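Local coordinates for protein alpha-glucosidase ([Eubacterium] rectale, PDB 6PNR) that hydrolyses alpha-linked glycosides as a family 31 glycoside hydrolase, probably releasing sulfoquinovose from sulfolipid-derived sulfoquinovosides, at residues 623-628 against 659-664; 264-269 against 547-552; 28-33 against 103-108. All blocks are in the same frame, centred on the assembly; numbering follows the deposited sequence.

Contact 1 (623-628 against 659-664); sequences HLWTGE and EEIREK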
# COMPACT_ATOMS: atom_id res chain seq x y z
N HIS A 623 42.19 -16.12 -7.17
CA HIS A 623 41.40 -15.37 -8.14
C HIS A 623 41.56 -15.98 -9.53
O HIS A 623 42.68 -16.17 -10.00
CB HIS A 623 41.81 -13.90 -8.14
CG HIS A 623 40.99 -13.04 -9.05
ND1 HIS A 623 41.51 -12.39 -10.14
CD2 HIS A 623 39.67 -12.71 -9.01
CE1 HIS A 623 40.56 -11.71 -10.75
NE2 HIS A 623 39.43 -11.88 -10.08
N LEU A 624 40.43 -16.27 -10.18
CA LEU A 624 40.46 -17.13 -11.37
C LEU A 624 41.27 -16.51 -12.51
O LEU A 624 42.02 -17.20 -13.20
CB LEU A 624 39.04 -17.44 -11.84
CG LEU A 624 38.92 -18.21 -13.16
CD1 LEU A 624 39.55 -19.60 -13.05
CD2 LEU A 624 37.45 -18.31 -13.57
N TRP A 625 41.10 -15.21 -12.74
CA TRP A 625 41.68 -14.59 -13.93
C TRP A 625 43.13 -14.18 -13.74
O TRP A 625 43.88 -14.11 -14.73
CB TRP A 625 40.84 -13.38 -14.36
CG TRP A 625 39.35 -13.67 -14.42
CD1 TRP A 625 38.38 -13.16 -13.60
CD2 TRP A 625 38.68 -14.57 -15.32
NE1 TRP A 625 37.15 -13.67 -13.94
CE2 TRP A 625 37.30 -14.54 -14.99
CE3 TRP A 625 39.10 -15.39 -16.37
CZ2 TRP A 625 36.35 -15.31 -15.68
CZ3 TRP A 625 38.16 -16.15 -17.05
CH2 TRP A 625 36.79 -16.10 -16.70
N THR A 626 43.56 -13.90 -12.51
CA THR A 626 44.92 -13.43 -12.26
C THR A 626 45.82 -14.44 -11.58
O THR A 626 47.04 -14.34 -11.73
CB THR A 626 44.91 -12.15 -11.41
OG1 THR A 626 44.24 -12.40 -10.17
CG2 THR A 626 44.21 -11.02 -12.17
N GLY A 627 45.26 -15.42 -10.86
CA GLY A 627 46.07 -16.33 -10.08
C GLY A 627 46.48 -15.81 -8.72
O GLY A 627 47.11 -16.55 -7.96
N GLU A 628 46.13 -14.57 -8.39
CA GLU A 628 46.49 -14.01 -7.09
C GLU A 628 45.79 -14.77 -5.96
O GLU A 628 44.62 -15.14 -6.08
CB GLU A 628 46.14 -12.53 -7.04
CG GLU A 628 46.65 -11.84 -5.79
CD GLU A 628 46.55 -10.33 -5.89
OE1 GLU A 628 45.97 -9.83 -6.88
OE2 GLU A 628 47.07 -9.64 -4.98
N GLU A 659 43.21 -23.53 -13.94
CA GLU A 659 44.45 -22.95 -14.46
C GLU A 659 44.43 -22.87 -15.98
O GLU A 659 44.97 -21.92 -16.56
CB GLU A 659 45.66 -23.76 -14.00
CG GLU A 659 46.00 -23.56 -12.53
CD GLU A 659 47.12 -24.48 -12.06
OE1 GLU A 659 47.80 -25.10 -12.91
OE2 GLU A 659 47.30 -24.59 -10.82
N GLU A 660 43.85 -23.87 -16.65
CA GLU A 660 43.72 -23.79 -18.10
C GLU A 660 42.85 -22.61 -18.51
O GLU A 660 43.14 -21.94 -19.51
CB GLU A 660 43.14 -25.09 -18.66
CG GLU A 660 44.01 -26.30 -18.48
CD GLU A 660 43.36 -27.56 -19.04
OE1 GLU A 660 42.25 -27.46 -19.60
OE2 GLU A 660 43.96 -28.65 -18.91
N ILE A 661 41.80 -22.33 -17.74
CA ILE A 661 40.94 -21.18 -18.03
C ILE A 661 41.73 -19.88 -17.88
O ILE A 661 41.66 -18.99 -18.74
CB ILE A 661 39.70 -21.19 -17.12
CG1 ILE A 661 38.82 -22.42 -17.44
CG2 ILE A 661 38.92 -19.87 -17.25
CD1 ILE A 661 37.73 -22.66 -16.42
N ARG A 662 42.49 -19.74 -16.79
CA ARG A 662 43.31 -18.54 -16.62
C ARG A 662 44.31 -18.41 -17.75
O ARG A 662 44.50 -17.32 -18.30
CB ARG A 662 44.04 -18.54 -15.28
CG ARG A 662 44.96 -17.31 -15.16
CD ARG A 662 45.54 -17.10 -13.78
NE ARG A 662 46.28 -18.26 -13.28
CZ ARG A 662 45.78 -19.14 -12.43
NH1 ARG A 662 44.53 -19.00 -11.98
NH2 ARG A 662 46.51 -20.18 -12.02
N GLU A 663 44.96 -19.51 -18.12
CA GLU A 663 45.94 -19.44 -19.20
C GLU A 663 45.29 -18.97 -20.50
O GLU A 663 45.85 -18.12 -21.20
CB GLU A 663 46.59 -20.81 -19.40
CG GLU A 663 47.78 -20.78 -20.34
CD GLU A 663 49.04 -21.28 -19.68
OE1 GLU A 663 49.00 -22.38 -19.08
OE2 GLU A 663 50.07 -20.57 -19.73
N LYS A 664 44.11 -19.51 -20.82
CA LYS A 664 43.49 -19.21 -22.10
C LYS A 664 42.81 -17.84 -22.11
O LYS A 664 42.86 -17.12 -23.11
CB LYS A 664 42.48 -20.30 -22.47
CG LYS A 664 42.07 -20.25 -23.93
CD LYS A 664 41.18 -21.41 -24.32
CE LYS A 664 40.87 -21.36 -25.82
NZ LYS A 664 39.81 -22.33 -26.19
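R662 lies against the turn 624-627 and makes the polar and close van der Waals contacts, while I661, one residue earlier on the same helix, meets L624 and W625 through its CG2 methyl. The polar part is slight. R662 NH1 gives a weak hydrogen bond to L624 O, 3.3 Å long, with the carbonyl oxygen at the edge of the guanidinium and near its plane. Y648 OH is a second, also weak, partner of NH1.

Van der Waals contact along the aliphatic part of R662 is more extensive. CB comes within 3.2 Å of L624 O, CG lies against W625 O, and CD against G627 N. The bend at chi3 (56°) brings NE to the turn. G627 CA lies 3.4 Å above the guanidinium plane, offset toward its rim. Glycine suits this place twice over: at its backbone angles, with a positive phi of 83°, a CB would be jammed against the carbonyl O of T626, and it would also press on R662 NE.

The apolar contact is looser. I661 CG2 touches W625 CZ3 at 3.8 Å, the two side chains crossing obliquely, and stands 4.3 Å from L624 CD2. The indole is held at its polar end by NE1 bonding to T644 O, and R546 makes a cation-pi contact with it.

The turn itself is closed by H623 N to E628 O and G627 N to H623 O. It is the end of a beta-hairpin, formed by strands 621-623 and 629-630 of the antiparallel sheet in the C-terminal family 31 domain, with helix 655-665 packed against it near the chain terminus.

Contact 2 (264-269 against 547-552); sequences NIKVAG and LVDVYT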
# COMPACT_ATOMS: atom_id res chain seq x y z
N ASN A 264 31.83 -18.49 -34.13
CA ASN A 264 32.59 -19.38 -33.26
C ASN A 264 32.04 -19.43 -31.83
O ASN A 264 32.78 -19.69 -30.88
CB ASN A 264 34.08 -19.01 -33.23
CG ASN A 264 34.69 -18.99 -34.61
OD1 ASN A 264 34.38 -19.85 -35.45
ND2 ASN A 264 35.53 -17.99 -34.87
N ILE A 265 30.75 -19.16 -31.67
CA ILE A 265 30.07 -19.40 -30.41
C ILE A 265 29.58 -20.85 -30.42
O ILE A 265 28.87 -21.26 -31.34
CB ILE A 265 28.90 -18.43 -30.21
CG1 ILE A 265 29.40 -16.97 -30.20
CG2 ILE A 265 28.15 -18.76 -28.93
CD1 ILE A 265 28.29 -15.96 -30.45
N LYS A 266 29.98 -21.62 -29.41
CA LYS A 266 29.52 -23.00 -29.29
C LYS A 266 28.04 -23.04 -28.92
O LYS A 266 27.61 -22.37 -27.97
CB LYS A 266 30.34 -23.75 -28.25
CG LYS A 266 31.76 -24.05 -28.69
CD LYS A 266 32.64 -24.33 -27.48
CE LYS A 266 33.94 -25.00 -27.89
NZ LYS A 266 34.72 -25.47 -26.71
N VAL A 267 27.27 -23.84 -29.65
CA VAL A 267 25.82 -23.89 -29.46
C VAL A 267 25.44 -25.30 -29.05
O VAL A 267 25.75 -26.26 -29.76
CB VAL A 267 25.07 -23.46 -30.73
CG1 VAL A 267 23.56 -23.60 -30.55
CG2 VAL A 267 25.44 -22.01 -31.09
N ALA A 268 24.78 -25.43 -27.89
CA ALA A 268 24.20 -26.69 -27.46
C ALA A 268 22.82 -26.90 -28.08
O ALA A 268 22.46 -28.03 -28.42
CB ALA A 268 24.09 -26.74 -25.93
N GLY A 269 22.04 -25.83 -28.23
CA GLY A 269 20.69 -25.95 -28.74
C GLY A 269 20.14 -24.61 -29.17
O GLY A 269 20.60 -23.55 -28.73
N LEU A 547 32.98 -16.37 -23.30
CA LEU A 547 32.23 -16.74 -22.11
C LEU A 547 31.66 -18.15 -22.23
O LEU A 547 31.70 -18.94 -21.28
CB LEU A 547 31.11 -15.73 -21.84
CG LEU A 547 31.53 -14.25 -21.69
CD1 LEU A 547 30.33 -13.33 -21.52
CD2 LEU A 547 32.53 -14.04 -20.55
N VAL A 548 31.12 -18.48 -23.40
CA VAL A 548 30.54 -19.80 -23.59
C VAL A 548 31.64 -20.86 -23.59
O VAL A 548 31.46 -21.96 -23.05
CB VAL A 548 29.71 -19.82 -24.88
CG1 VAL A 548 29.33 -21.23 -25.27
CG2 VAL A 548 28.44 -18.94 -24.70
N ASP A 549 32.80 -20.55 -24.18
CA ASP A 549 33.92 -21.48 -24.13
C ASP A 549 34.33 -21.75 -22.69
O ASP A 549 34.53 -22.91 -22.31
CB ASP A 549 35.10 -20.94 -24.94
CG ASP A 549 36.21 -21.98 -25.16
OD1 ASP A 549 35.93 -23.19 -25.05
OD2 ASP A 549 37.36 -21.58 -25.44
N VAL A 550 34.39 -20.71 -21.85
CA VAL A 550 34.67 -20.91 -20.43
C VAL A 550 33.66 -21.88 -19.82
O VAL A 550 34.02 -22.79 -19.06
CB VAL A 550 34.70 -19.57 -19.68
CG1 VAL A 550 34.72 -19.80 -18.18
CG2 VAL A 550 35.91 -18.76 -20.10
N TYR A 551 32.37 -21.69 -20.13
CA TYR A 551 31.35 -22.60 -19.63
C TYR A 551 31.65 -24.04 -20.03
O TYR A 551 31.57 -24.95 -19.19
CB TYR A 551 29.97 -22.17 -20.14
CG TYR A 551 28.85 -23.17 -19.94
CD1 TYR A 551 28.21 -23.29 -18.70
CD2 TYR A 551 28.40 -23.96 -20.99
CE1 TYR A 551 27.16 -24.19 -18.53
CE2 TYR A 551 27.37 -24.85 -20.83
CZ TYR A 551 26.76 -24.97 -19.60
OH TYR A 551 25.73 -25.87 -19.46
N THR A 552 32.03 -24.28 -21.29
CA THR A 552 32.35 -25.65 -21.68
C THR A 552 33.61 -26.16 -20.97
O THR A 552 33.69 -27.34 -20.63
CB THR A 552 32.51 -25.78 -23.19
OG1 THR A 552 33.63 -25.00 -23.64
CG2 THR A 552 31.23 -25.32 -23.89
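K266 reaches from the chain just ahead of strand 267-271 to the flank of helix 538-568, and its side chain meets a different part of the helix at nearly every step. CB packs on V548 CG1 at 4.0 Å; the same methyl also lies 3.4 Å from K266 O. Beyond CG the chain is extended, which carries CD to within 4.0 Å of T552 CG2, on the next turn of the helix. CE passes 3.9 Å from D549 OD1, and NZ meets two neighbouring oxygens. It forms a salt bridge with D549 OD1 at 3.1 Å, arriving from above the carboxylate plane, 40° out of it, and a weak bond with T552 OG1 at 3.3 Å. The threonine hydroxyl donates its own proton to D549 O, 2.6 Å away and one turn back, which helps to set its rotation and leaves it to act as acceptor for the ammonium group. Lysine suits the place by joining an apolar stem to a charged tip.

The other carboxylate oxygen, D549 OD2, bonds to K664 NZ and Y665 OH. An alanine at D549 would probably leave the ammonium groups of K266 and K664 without their acidic mate and Y665 OH without this acceptor.

Beneath the polar layer, I265 CG2 touches V548 CG2, and I265 packs further on M541 and A545 of the same long helix. Helix 250-262 links strands 242-245 and 267-271 in a beta-alpha-beta crossover of the TIM barrel; the contact lies where the second of these strands begins, with V548 also resting on L242 of the first.

Contact 3 (28-33 against 103-108); sequences MIYVGV and WFRVAA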
# COMPACT_ATOMS: atom_id res chain seq x y z
N MET A 28 0.92 -21.57 21.65
CA MET A 28 1.51 -22.05 20.41
C MET A 28 0.59 -21.91 19.21
O MET A 28 1.07 -21.81 18.08
CB MET A 28 1.92 -23.52 20.57
CG MET A 28 2.85 -24.07 19.49
SD MET A 28 3.43 -25.75 19.83
CE MET A 28 1.92 -26.68 19.61
N ILE A 29 -0.73 -21.90 19.42
CA ILE A 29 -1.70 -21.90 18.33
C ILE A 29 -2.79 -20.87 18.62
O ILE A 29 -3.36 -20.85 19.72
CB ILE A 29 -2.33 -23.29 18.13
CG1 ILE A 29 -1.26 -24.35 17.87
CG2 ILE A 29 -3.34 -23.26 17.00
CD1 ILE A 29 -1.81 -25.78 17.86
N TYR A 30 -3.07 -20.02 17.64
CA TYR A 30 -4.30 -19.25 17.59
C TYR A 30 -5.13 -19.73 16.41
O TYR A 30 -4.60 -20.14 15.38
CB TYR A 30 -4.04 -17.73 17.43
CG TYR A 30 -3.12 -17.10 18.47
CD1 TYR A 30 -1.77 -17.42 18.53
CD2 TYR A 30 -3.61 -16.15 19.36
CE1 TYR A 30 -0.93 -16.83 19.46
CE2 TYR A 30 -2.78 -15.55 20.30
CZ TYR A 30 -1.45 -15.90 20.34
OH TYR A 30 -0.63 -15.31 21.27
N VAL A 31 -6.45 -19.64 16.56
CA VAL A 31 -7.38 -19.99 15.50
C VAL A 31 -8.35 -18.84 15.34
O VAL A 31 -8.48 -17.98 16.21
CB VAL A 31 -8.13 -21.30 15.82
CG1 VAL A 31 -7.14 -22.42 15.95
CG2 VAL A 31 -8.91 -21.14 17.11
N GLY A 32 -9.04 -18.82 14.21
CA GLY A 32 -10.01 -17.77 14.02
C GLY A 32 -10.75 -17.90 12.71
O GLY A 32 -10.73 -18.94 12.05
N VAL A 33 -11.41 -16.80 12.37
CA VAL A 33 -12.31 -16.72 11.22
C VAL A 33 -11.94 -15.47 10.43
O VAL A 33 -11.85 -14.38 11.00
CB VAL A 33 -13.78 -16.67 11.66
CG1 VAL A 33 -14.71 -16.63 10.45
CG2 VAL A 33 -14.11 -17.85 12.59
N TRP A 103 -2.93 -19.83 13.14
CA TRP A 103 -1.63 -19.20 13.39
C TRP A 103 -0.81 -20.11 14.29
O TRP A 103 -1.22 -20.41 15.42
CB TRP A 103 -1.79 -17.83 14.04
CG TRP A 103 -2.40 -16.74 13.19
CD1 TRP A 103 -1.72 -15.81 12.43
CD2 TRP A 103 -3.78 -16.41 13.08
NE1 TRP A 103 -2.61 -14.95 11.84
CE2 TRP A 103 -3.88 -15.29 12.23
CE3 TRP A 103 -4.96 -16.95 13.62
CZ2 TRP A 103 -5.10 -14.71 11.90
CZ3 TRP A 103 -6.16 -16.37 13.30
CH2 TRP A 103 -6.23 -15.26 12.44
N PHE A 104 0.35 -20.55 13.80
CA PHE A 104 1.24 -21.45 14.51
C PHE A 104 2.51 -20.68 14.86
O PHE A 104 3.14 -20.08 13.98
CB PHE A 104 1.57 -22.68 13.66
CG PHE A 104 2.39 -23.72 14.38
CD1 PHE A 104 1.79 -24.68 15.16
CD2 PHE A 104 3.78 -23.73 14.26
CE1 PHE A 104 2.54 -25.63 15.84
CE2 PHE A 104 4.54 -24.68 14.93
CZ PHE A 104 3.92 -25.63 15.71
N ARG A 105 2.88 -20.70 16.14
CA ARG A 105 4.07 -19.98 16.57
C ARG A 105 5.25 -20.90 16.81
O ARG A 105 5.11 -22.01 17.33
CB ARG A 105 3.77 -19.18 17.83
CG ARG A 105 2.88 -17.99 17.53
CD ARG A 105 3.00 -16.98 18.62
NE ARG A 105 2.30 -15.75 18.29
CZ ARG A 105 2.19 -14.75 19.15
NH1 ARG A 105 2.72 -14.87 20.36
NH2 ARG A 105 1.55 -13.65 18.81
N VAL A 106 6.42 -20.43 16.41
CA VAL A 106 7.68 -21.13 16.62
C VAL A 106 8.56 -20.25 17.50
O VAL A 106 8.75 -19.06 17.20
CB VAL A 106 8.40 -21.43 15.29
CG1 VAL A 106 9.72 -22.08 15.55
CG2 VAL A 106 7.53 -22.29 14.40
N ALA A 107 9.11 -20.83 18.56
CA ALA A 107 9.98 -20.09 19.46
C ALA A 107 11.24 -19.64 18.74
O ALA A 107 11.84 -20.40 17.97
CB ALA A 107 10.35 -20.95 20.68
N ALA A 108 11.67 -18.42 19.01
CA ALA A 108 12.83 -17.86 18.32
C ALA A 108 13.57 -16.92 19.26
O ALA A 108 13.06 -16.55 20.32
CB ALA A 108 12.42 -17.15 17.04
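W103 O is met from the facing strand by Y30 N, in a hydrogen bond of 2.9 Å, and by I29 CA, in a much weaker CA-H...O contact at 3.3 Å. This is antiparallel pairing between strands 29-41 and 101-107, neighbours in a sheet of the N-terminal beta-sandwich domain. Y30 and W103 form a hydrogen-bonded pair, whose return bond, W103 N to Y30 O, is 2.8 Å long. I29 and F104 make the adjoining non-hydrogen-bonded pair, and R105 N to M28 O (2.9 Å) adds a further bond.

On the face of I29 and F104 the chemistry is apolar, and F92 from strand 87-94 in the other sheet packs on both. M28 lies alongside the phenylalanine, pointing the same way. Its sulfur is 4.9 Å from the ring centroid and 50° off the ring normal, an oblique Met-aromatic contact; the bend at chi3 (70°) keeps CE at 4.0 Å from F104 CE1. A flexible thioether suits this place because it can follow the ring's outline.

The face of Y30 and W103 is more polar. R105 extends across the tyrosine, with NE 3.6 Å from Y30 CE1, and Y30 OH lies over one face of the guanidinium without a hydrogen bond to it. Arginine fits because its long, extended chain can lie across the tyrosine while the guanidinium still reaches E199, in a salt bridge from NE, and Y50 OH of the second subunit, in a hydrogen bond from NH2. The W103 indole turns its edge to the backbone of the other strand, CZ3 reaching V31 C at 3.9 Å. G32 has no side chain, and a CB there would come too close to W103 CZ3.

Contacts 1 and 2 lie on the same side of the chain's centre and touch: K664, on the helix of contact 1, bridges to D549 of contact 2, and I661 packs on V550. Helix 538-568 thus meets both a barrel strand's beginning and the C-terminal helix. Contact 3 lies on the opposite side of the chain's centre, its nearest atoms about 38 Å from either. It is the most buried of the three and relies on strand-to-strand backbone bonds, with aromatic packing on its two faces. Contact 2, also largely buried, depends on a lysine's salt bridge over valine and isoleucine; contact 1, partly buried, rests mainly on an arginine's close fit to a turn.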